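Local coordinates for protein heme oxygenase (Chlamydomonas reinhardtii, PDB 4RAJ) that probably catalyses the oxygen-dependent opening of heme to biliverdin, with release of iron and carbon monoxide, at residues Val65-Ala70 against Tyr145-Ala150; Val82-Asp87 against Asp196-Ala201; Leu139-Val144 against Ser189-Gln194. All coordinates share one frame; numbering follows the deposited sequence.

Contact 1. Residues Val65-Ala70 against Tyr145-Ala150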
loop_
_atom_site.group_PDB
_atom_site.type_symbol
_atom_site.label_atom_id
_atom_site.label_comp_id
_atom_site.label_asym_id
_atom_site.label_seq_id
_atom_site.Cartn_x
_atom_site.Cartn_y
_atom_site.Cartn_z
ATOM N N VAL A 65 -6.608 4.506 -1.785
ATOM C CA VAL A 65 -7.403 5.723 -1.993
ATOM C C VAL A 65 -7.180 6.689 -0.820
ATOM O O VAL A 65 -6.944 7.883 -1.018
ATOM C CB VAL A 65 -8.913 5.417 -2.127
ATOM C CG1 VAL A 65 -9.739 6.668 -1.882
ATOM C CG2 VAL A 65 -9.217 4.831 -3.508
ATOM N N ALA A 66 -7.212 6.145 0.398
ATOM C CA ALA A 66 -7.120 6.960 1.609
ATOM C C ALA A 66 -5.745 7.620 1.738
ATOM O O ALA A 66 -5.650 8.823 1.982
ATOM C CB ALA A 66 -7.413 6.111 2.847
ATOM N N LEU A 67 -4.692 6.815 1.608
ATOM C CA LEU A 67 -3.318 7.303 1.692
ATOM C C LEU A 67 -3.030 8.362 0.623
ATOM O O LEU A 67 -2.445 9.427 0.893
ATOM C CB LEU A 67 -2.344 6.125 1.560
ATOM C CG LEU A 67 -0.836 6.354 1.580
ATOM C CD1 LEU A 67 -0.428 7.280 2.719
ATOM C CD2 LEU A 67 -0.145 5.012 1.721
ATOM N N GLU A 68 -3.451 8.091 -0.604
ATOM C CA GLU A 68 -3.123 8.995 -1.689
ATOM C C GLU A 68 -3.960 10.280 -1.628
ATOM O O GLU A 68 -3.487 11.346 -2.015
ATOM C CB GLU A 68 -3.270 8.255 -3.033
ATOM C CG GLU A 68 -2.072 7.311 -3.242
ATOM C CD GLU A 68 -2.284 6.212 -4.275
ATOM O OE1 GLU A 68 -3.169 6.357 -5.141
ATOM O OE2 GLU A 68 -1.539 5.208 -4.215
ATOM N N ALA A 69 -5.181 10.193 -1.103
ATOM C CA ALA A 69 -5.996 11.391 -0.912
ATOM C C ALA A 69 -5.376 12.286 0.166
ATOM O O ALA A 69 -5.357 13.512 0.046
ATOM C CB ALA A 69 -7.413 11.021 -0.535
ATOM N N ALA A 70 -4.862 11.661 1.219
ATOM C CA ALA A 70 -4.233 12.395 2.310
ATOM C C ALA A 70 -2.967 13.090 1.808
ATOM O O ALA A 70 -2.723 14.258 2.127
ATOM C CB ALA A 70 -3.907 11.455 3.476
ATOM N N TYR A 145 6.425 4.554 2.542
ATOM C CA TYR A 145 7.594 3.680 2.586
ATOM C C TYR A 145 7.169 2.220 2.710
ATOM O O TYR A 145 7.686 1.345 2.003
ATOM C CB TYR A 145 8.535 4.074 3.747
ATOM C CG TYR A 145 9.728 3.153 3.875
ATOM C CD1 TYR A 145 10.705 3.117 2.889
ATOM C CD2 TYR A 145 9.890 2.330 4.984
ATOM C CE1 TYR A 145 11.803 2.275 2.990
ATOM C CE2 TYR A 145 10.995 1.484 5.097
ATOM C CZ TYR A 145 11.947 1.464 4.092
ATOM O OH TYR A 145 13.046 0.634 4.181
ATOM N N THR A 146 6.186 1.979 3.572
ATOM C CA THR A 146 5.678 0.646 3.852
ATOM C C THR A 146 4.799 0.064 2.745
ATOM O O THR A 146 4.993 -1.076 2.330
ATOM C CB THR A 146 4.845 0.641 5.141
ATOM O OG1 THR A 146 5.598 1.256 6.206
ATOM C CG2 THR A 146 4.462 -0.783 5.532
ATOM N N GLN A 147 3.828 0.857 2.302
ATOM C CA GLN A 147 2.775 0.408 1.392
ATOM C C GLN A 147 3.201 0.471 -0.064
ATOM O O GLN A 147 3.145 -0.522 -0.784
ATOM C CB GLN A 147 1.513 1.258 1.584
ATOM C CG GLN A 147 0.975 1.306 3.043
ATOM C CD GLN A 147 0.287 0.026 3.452
ATOM O OE1 GLN A 147 0.379 -0.987 2.762
ATOM N NE2 GLN A 147 -0.430 0.062 4.582
ATOM N N HIS A 148 3.613 1.648 -0.511
ATOM C CA HIS A 148 3.889 1.810 -1.934
ATOM C C HIS A 148 5.120 1.057 -2.389
ATOM O O HIS A 148 5.176 0.575 -3.514
ATOM C CB HIS A 148 4.039 3.284 -2.271
ATOM C CG HIS A 148 2.747 4.020 -2.270
ATOM N ND1 HIS A 148 2.217 4.587 -1.132
ATOM C CD2 HIS A 148 1.870 4.278 -3.270
ATOM C CE1 HIS A 148 1.069 5.171 -1.433
ATOM N NE2 HIS A 148 0.834 4.995 -2.721
ATOM N N LEU A 149 6.113 0.952 -1.521
ATOM C CA LEU A 149 7.365 0.338 -1.940
ATOM C C LEU A 149 7.232 -1.188 -1.959
ATOM O O LEU A 149 7.878 -1.867 -2.759
ATOM C CB LEU A 149 8.519 0.802 -1.038
ATOM C CG LEU A 149 9.291 2.021 -1.577
ATOM C CD1 LEU A 149 8.382 3.198 -1.899
ATOM C CD2 LEU A 149 10.397 2.459 -0.626
ATOM N N ALA A 150 6.356 -1.725 -1.121
ATOM C CA ALA A 150 6.087 -3.164 -1.145
ATOM C C ALA A 150 5.359 -3.561 -2.431
ATOM O O ALA A 150 5.639 -4.619 -3.002
ATOM C CB ALA A 150 5.287 -3.584 0.086
#
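H148 reaches from helix 140-151 to L67 and E68 of helix 50-76. From CB the chain leaves with CG beside the backbone N (chi1 -73°), which sends the ring across the gap between the helices. H148 ND1 passes L67 CD2 at 3.7 Å, and H148 CE1 comes closer, 3.4 Å from L67 CD2, with the leucine methyl at the ring's edge, near its plane. H148 CD2, on the other flank, is 3.7 Å from E68 OE2. At the tip, H148 NE2 donates to E68 OE2 over 2.8 Å, a histidine-carboxylate hydrogen bond with an N-H...O angle of 157°. The oxygen lies near the ring plane and offers its anti lone pair, with carboxylate and ring planes turned 35° apart.

In the all-helical heme oxygenase fold this bond spans two steeply crossed helices, whose local axes are 11.7 Å apart at closest approach. The same carboxylate binds the start of helix 96-107: OE2 also accepts from the backbone N of R95, and OE1 from that of A96. Q147 packs CG against L67 CD2 at 4.1 Å, while its amide nitrogen turns to N221 and Y125, and it helps line a pocket holding a polyether probably from the crystallisation liquor.

Contact 2. Residues Val82-Asp87 against Asp196-Ala201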
loop_
_atom_site.group_PDB
_atom_site.type_symbol
_atom_site.label_atom_id
_atom_site.label_comp_id
_atom_site.label_asym_id
_atom_site.label_seq_id
_atom_site.Cartn_x
_atom_site.Cartn_y
_atom_site.Cartn_z
ATOM N N VAL A 82 6.032 16.950 2.642
ATOM C CA VAL A 82 5.477 16.129 1.573
ATOM C C VAL A 82 5.796 16.755 0.209
ATOM O O VAL A 82 6.095 16.045 -0.748
ATOM C CB VAL A 82 3.959 15.930 1.743
ATOM C CG1 VAL A 82 3.402 15.041 0.637
ATOM C CG2 VAL A 82 3.668 15.307 3.100
ATOM N N SER A 83 5.782 18.084 0.131
ATOM C CA SER A 83 6.074 18.751 -1.131
ATOM C C SER A 83 7.479 18.438 -1.629
ATOM O O SER A 83 7.712 18.389 -2.836
ATOM C CB SER A 83 5.889 20.258 -1.006
ATOM O OG SER A 83 4.529 20.553 -0.757
ATOM N N LYS A 84 8.406 18.193 -0.710
ATOM C CA LYS A 84 9.758 17.832 -1.110
ATOM C C LYS A 84 9.773 16.527 -1.892
ATOM O O LYS A 84 10.690 16.280 -2.667
ATOM C CB LYS A 84 10.677 17.733 0.109
ATOM C CG LYS A 84 10.970 19.080 0.751
ATOM C CD LYS A 84 11.870 18.935 1.970
ATOM C CE LYS A 84 12.254 20.291 2.551
ATOM N NZ LYS A 84 13.097 21.077 1.618
ATOM N N PHE A 85 8.739 15.708 -1.697
ATOM C CA PHE A 85 8.658 14.379 -2.296
ATOM C C PHE A 85 7.747 14.336 -3.525
ATOM O O PHE A 85 7.525 13.269 -4.090
ATOM C CB PHE A 85 8.149 13.357 -1.260
ATOM C CG PHE A 85 9.165 13.003 -0.202
ATOM C CD1 PHE A 85 9.469 13.894 0.819
ATOM C CD2 PHE A 85 9.820 11.780 -0.238
ATOM C CE1 PHE A 85 10.419 13.577 1.791
ATOM C CE2 PHE A 85 10.759 11.449 0.727
ATOM C CZ PHE A 85 11.057 12.350 1.753
ATOM N N LYS A 86 7.213 15.487 -3.921
ATOM C CA LYS A 86 6.256 15.543 -5.029
ATOM C C LYS A 86 6.705 14.764 -6.269
ATOM O O LYS A 86 5.930 13.988 -6.827
ATOM C CB LYS A 86 5.972 16.998 -5.413
ATOM C CG LYS A 86 5.052 17.148 -6.617
ATOM C CD LYS A 86 4.202 18.400 -6.489
ATOM C CE LYS A 86 3.347 18.633 -7.721
ATOM N NZ LYS A 86 2.373 19.740 -7.497
ATOM N N ASP A 87 7.952 14.941 -6.697
ATOM C CA ASP A 87 8.402 14.257 -7.916
ATOM C C ASP A 87 8.415 12.722 -7.780
ATOM O O ASP A 87 8.037 12.016 -8.717
ATOM C CB ASP A 87 9.784 14.755 -8.332
ATOM C CG ASP A 87 9.769 16.206 -8.799
ATOM O OD1 ASP A 87 8.679 16.721 -9.144
ATOM O OD2 ASP A 87 10.851 16.828 -8.823
ATOM N N ASP A 196 15.664 8.737 3.123
ATOM C CA ASP A 196 16.808 8.677 4.026
ATOM C C ASP A 196 17.471 10.038 4.220
ATOM O O ASP A 196 17.861 10.387 5.337
ATOM C CB ASP A 196 17.829 7.662 3.518
ATOM C CG ASP A 196 17.542 6.260 4.011
ATOM O OD1 ASP A 196 16.773 6.115 4.990
ATOM O OD2 ASP A 196 18.099 5.303 3.440
ATOM N N GLU A 197 17.591 10.810 3.142
ATOM C CA GLU A 197 18.214 12.132 3.233
ATOM C C GLU A 197 17.357 13.118 4.006
ATOM O O GLU A 197 17.852 13.865 4.849
ATOM C CB GLU A 197 18.500 12.686 1.839
ATOM C CG GLU A 197 19.877 12.340 1.345
ATOM C CD GLU A 197 20.002 12.466 -0.153
ATOM O OE1 GLU A 197 19.206 13.223 -0.753
ATOM O OE2 GLU A 197 20.891 11.796 -0.722
ATOM N N TRP A 198 16.068 13.126 3.701
ATOM C CA TRP A 198 15.138 14.000 4.393
ATOM C C TRP A 198 14.994 13.566 5.865
ATOM O O TRP A 198 15.005 14.399 6.786
ATOM C CB TRP A 198 13.787 13.994 3.671
ATOM C CG TRP A 198 12.686 14.594 4.472
ATOM C CD1 TRP A 198 12.343 15.914 4.541
ATOM C CD2 TRP A 198 11.774 13.895 5.327
ATOM N NE1 TRP A 198 11.276 16.081 5.389
ATOM C CE2 TRP A 198 10.904 14.855 5.883
ATOM C CE3 TRP A 198 11.605 12.547 5.670
ATOM C CZ2 TRP A 198 9.883 14.514 6.778
ATOM C CZ3 TRP A 198 10.589 12.207 6.559
ATOM C CH2 TRP A 198 9.739 13.189 7.094
ATOM N N GLY A 199 14.886 12.257 6.080
ATOM C CA GLY A 199 14.672 11.715 7.413
ATOM C C GLY A 199 15.811 12.060 8.365
ATOM O O GLY A 199 15.583 12.383 9.524
ATOM N N ALA A 200 17.039 12.005 7.862
ATOM C CA ALA A 200 18.209 12.312 8.678
ATOM C C ALA A 200 18.248 13.779 9.123
ATOM O O ALA A 200 18.911 14.110 10.104
ATOM C CB ALA A 200 19.474 11.961 7.922
ATOM N N ALA A 201 17.541 14.650 8.409
ATOM C CA ALA A 201 17.493 16.070 8.755
ATOM C C ALA A 201 16.387 16.401 9.763
ATOM O O ALA A 201 16.228 17.558 10.163
ATOM C CB ALA A 201 17.312 16.902 7.507
#
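W198 NE1, the indole nitrogen of the ring that F85 and K84 approach, donates a hydrogen bond to D81 OD1, just before residues 82-87. That bond and the aromatic contact hold the indole from two directions and together probably restrict its rotation. Against one face of the indole stands the edge of F85 in a T-shaped (edge-to-face) pair. The phenyl centroid is 5.2 Å from that of the indole's five-membered ring, and the planes meet at 86°, close to perpendicular.

The CE1-CZ edge of the phenyl ring does the touching. F85 CE1 lies 3.7 Å from W198 CG, above the indole but displaced toward its rim, and F85 CZ comes equally near to W198 CB at 3.7 Å. The tryptophan swings toward its partner because CG is anti to the backbone N (chi1 166°), which carries the indole off the last turn of helix 184-200. K84 adds a looser contact: the aliphatic part of its chain crosses the indole at about a right angle, with CD 4.0 Å from W198 CD1.

L141 of helix 140-151 touches both aromatic side chains, and F191 meets the F85 ring as well, so the pair is built into a larger apolar cluster that joins the segment after helix 50-76 to the end of helix 184-200. With the edge of the phenyl ring at CE1 set against the indole face and the indole N-H spent on an aspartate, the contact combines a weakly electrostatic ring interaction with a polar bond that settles the nitrogen.

Contact 3. Residues Leu139-Val144 against Ser189-Gln194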
loop_
_atom_site.group_PDB
_atom_site.type_symbol
_atom_site.label_atom_id
_atom_site.label_comp_id
_atom_site.label_asym_id
_atom_site.label_seq_id
_atom_site.Cartn_x
_atom_site.Cartn_y
_atom_site.Cartn_z
ATOM N N LEU A 139 4.222 12.289 8.471
ATOM C CA LEU A 139 4.137 10.900 8.928
ATOM C C LEU A 139 3.519 9.985 7.860
ATOM O O LEU A 139 3.687 8.765 7.907
ATOM C CB LEU A 139 3.329 10.798 10.240
ATOM C CG LEU A 139 3.958 11.515 11.446
ATOM C CD1 LEU A 139 3.233 11.220 12.786
ATOM C CD2 LEU A 139 5.443 11.172 11.551
ATOM N N LEU A 140 2.808 10.584 6.910
ATOM C CA LEU A 140 2.293 9.852 5.749
ATOM C C LEU A 140 3.427 9.204 4.951
ATOM O O LEU A 140 3.239 8.164 4.299
ATOM C CB LEU A 140 1.495 10.794 4.837
ATOM C CG LEU A 140 0.151 11.313 5.352
ATOM C CD1 LEU A 140 -0.438 12.379 4.387
ATOM C CD2 LEU A 140 -0.808 10.147 5.568
ATOM N N LEU A 141 4.614 9.803 5.008
ATOM C CA LEU A 141 5.736 9.301 4.216
ATOM C C LEU A 141 6.223 7.951 4.728
ATOM O O LEU A 141 6.754 7.149 3.957
ATOM C CB LEU A 141 6.883 10.328 4.191
ATOM C CG LEU A 141 6.608 11.676 3.511
ATOM C CD1 LEU A 141 7.735 12.662 3.822
ATOM C CD2 LEU A 141 6.449 11.534 2.001
ATOM N N ALA A 142 6.008 7.681 6.020
ATOM C CA ALA A 142 6.309 6.379 6.585
ATOM C C ALA A 142 5.361 5.339 6.027
ATOM O O ALA A 142 5.744 4.182 5.841
ATOM C CB ALA A 142 6.220 6.416 8.123
ATOM N N HIS A 143 4.122 5.740 5.761
ATOM C CA HIS A 143 3.181 4.796 5.184
ATOM C C HIS A 143 3.401 4.571 3.695
ATOM O O HIS A 143 3.128 3.479 3.185
ATOM C CB HIS A 143 1.734 5.212 5.439
ATOM C CG HIS A 143 1.360 5.219 6.886
ATOM N ND1 HIS A 143 0.225 4.591 7.348
ATOM C CD2 HIS A 143 1.866 5.899 7.940
ATOM C CE1 HIS A 143 0.131 4.767 8.653
ATOM N NE2 HIS A 143 1.102 5.578 9.034
ATOM N N VAL A 144 3.891 5.589 3.008
ATOM C CA VAL A 144 4.345 5.411 1.636
ATOM C C VAL A 144 5.484 4.400 1.609
ATOM O O VAL A 144 5.507 3.494 0.777
ATOM C CB VAL A 144 4.828 6.736 1.020
ATOM C CG1 VAL A 144 5.467 6.493 -0.360
ATOM C CG2 VAL A 144 3.676 7.717 0.916
ATOM N N SER A 189 13.929 3.070 -5.515
ATOM C CA SER A 189 15.246 3.527 -5.074
ATOM C C SER A 189 15.266 5.050 -4.888
ATOM O O SER A 189 15.900 5.559 -3.961
ATOM C CB SER A 189 16.338 3.103 -6.058
ATOM O OG SER A 189 16.225 3.811 -7.277
ATOM N N ALA A 190 14.564 5.768 -5.764
ATOM C CA ALA A 190 14.488 7.227 -5.672
ATOM C C ALA A 190 13.788 7.666 -4.389
ATOM O O ALA A 190 14.206 8.618 -3.727
ATOM C CB ALA A 190 13.772 7.805 -6.890
ATOM N N PHE A 191 12.696 6.995 -4.051
ATOM C CA PHE A 191 11.996 7.331 -2.816
ATOM C C PHE A 191 12.871 7.013 -1.609
ATOM O O PHE A 191 12.954 7.810 -0.679
ATOM C CB PHE A 191 10.668 6.593 -2.697
ATOM C CG PHE A 191 9.902 6.974 -1.467
ATOM C CD1 PHE A 191 10.093 6.292 -0.269
ATOM C CD2 PHE A 191 9.046 8.069 -1.486
ATOM C CE1 PHE A 191 9.413 6.670 0.887
ATOM C CE2 PHE A 191 8.370 8.457 -0.330
ATOM C CZ PHE A 191 8.549 7.749 0.850
ATOM N N LYS A 192 13.508 5.846 -1.616
ATOM C CA LYS A 192 14.369 5.458 -0.502
ATOM C C LYS A 192 15.475 6.472 -0.257
ATOM O O LYS A 192 15.721 6.876 0.872
ATOM C CB LYS A 192 15.017 4.098 -0.739
ATOM C CG LYS A 192 14.200 2.917 -0.332
ATOM C CD LYS A 192 15.163 1.817 0.047
ATOM C CE LYS A 192 14.448 0.558 0.445
ATOM N NZ LYS A 192 14.301 -0.324 -0.743
ATOM N N LYS A 193 16.151 6.863 -1.326
ATOM C CA LYS A 193 17.255 7.810 -1.226
ATOM C C LYS A 193 16.806 9.128 -0.615
ATOM O O LYS A 193 17.441 9.648 0.304
ATOM C CB LYS A 193 17.870 8.050 -2.606
ATOM C CG LYS A 193 19.024 9.042 -2.623
ATOM C CD LYS A 193 19.950 8.760 -3.802
ATOM C CE LYS A 193 21.003 9.835 -3.945
ATOM N NZ LYS A 193 20.362 11.147 -4.215
ATOM N N GLN A 194 15.697 9.664 -1.111
ATOM C CA GLN A 194 15.186 10.913 -0.571
ATOM C C GLN A 194 14.643 10.752 0.847
ATOM O O GLN A 194 14.834 11.632 1.678
ATOM C CB GLN A 194 14.097 11.495 -1.462
ATOM C CG GLN A 194 13.591 12.835 -0.953
ATOM C CD GLN A 194 12.775 13.582 -1.979
ATOM O OE1 GLN A 194 12.404 13.032 -3.017
ATOM N NE2 GLN A 194 12.498 14.850 -1.701
#
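F191 contributes the most buried surface to this contact, extending its ring from helix 184-200 onto V144 and L141, which stand one turn apart on helix 140-151. The phenylalanine heads toward helix 140-151, its CG opposite the backbone N (chi1 -177°), which brings one face of the ring against the valine methyl and its outer edge up to the leucine carbonyl. V144 CG1 sits over that face in a CH-pi contact, 3.9 Å from the ring centroid and 29° off the ring normal. That tilt shifts the methyl toward the outer end of the ring, where CG1 is 3.5 Å from F191 CE2 and just as near to CZ. A second point of support comes from V144 CB, 3.9 Å from F191 CZ.

In this all-helical heme oxygenase fold the ring bridges helices 140-151 and 184-200, whose backbones stay apart: the nearest CA atoms, those of V144 and F191, are 9.1 Å from each other.

L141 meets the same ring differently, through its backbone as much as its side chain. The carbonyl oxygen L141 O faces the ring edge, near the ring plane, 3.6 Å from F191 CZ, an approach consistent with the slight positive charge of the C-H rim. L141 CD2 makes a looser apolar contact with F191 CE2 at 4.3 Å.

Were F191 cut back to an alanine, V144 CG1 would probably lose the ring face it rests on, and a gap is likely to open beside L141. The ring also meets those of F195 and F85, and V88 of helix 86-89 touches it, while V144 reaches L71 of helix 50-76 and L89.

How the contacts relate
Contacts 1, 3 and 2 step outward in that order, with centres about 5, 12 and 19 Å from the centre of the chain. Contacts 1 and 3 use successive parts of helix 140-151 and have centres about 10 Å apart; contacts 3 and 2 share helix 184-200, with centres about 7 Å apart. Contacts 1 and 2, about 15 Å apart between centres, do not touch. Along the chain, contact 3 is nested within the loop closed by contact 2, whereas contact 1 crosses both. Linked in this way, helices 50-76, 140-151 and 184-200 and the segment 82-87 form one continuous packed region, running from the wall of the polyether-holding pocket to the molecule's periphery.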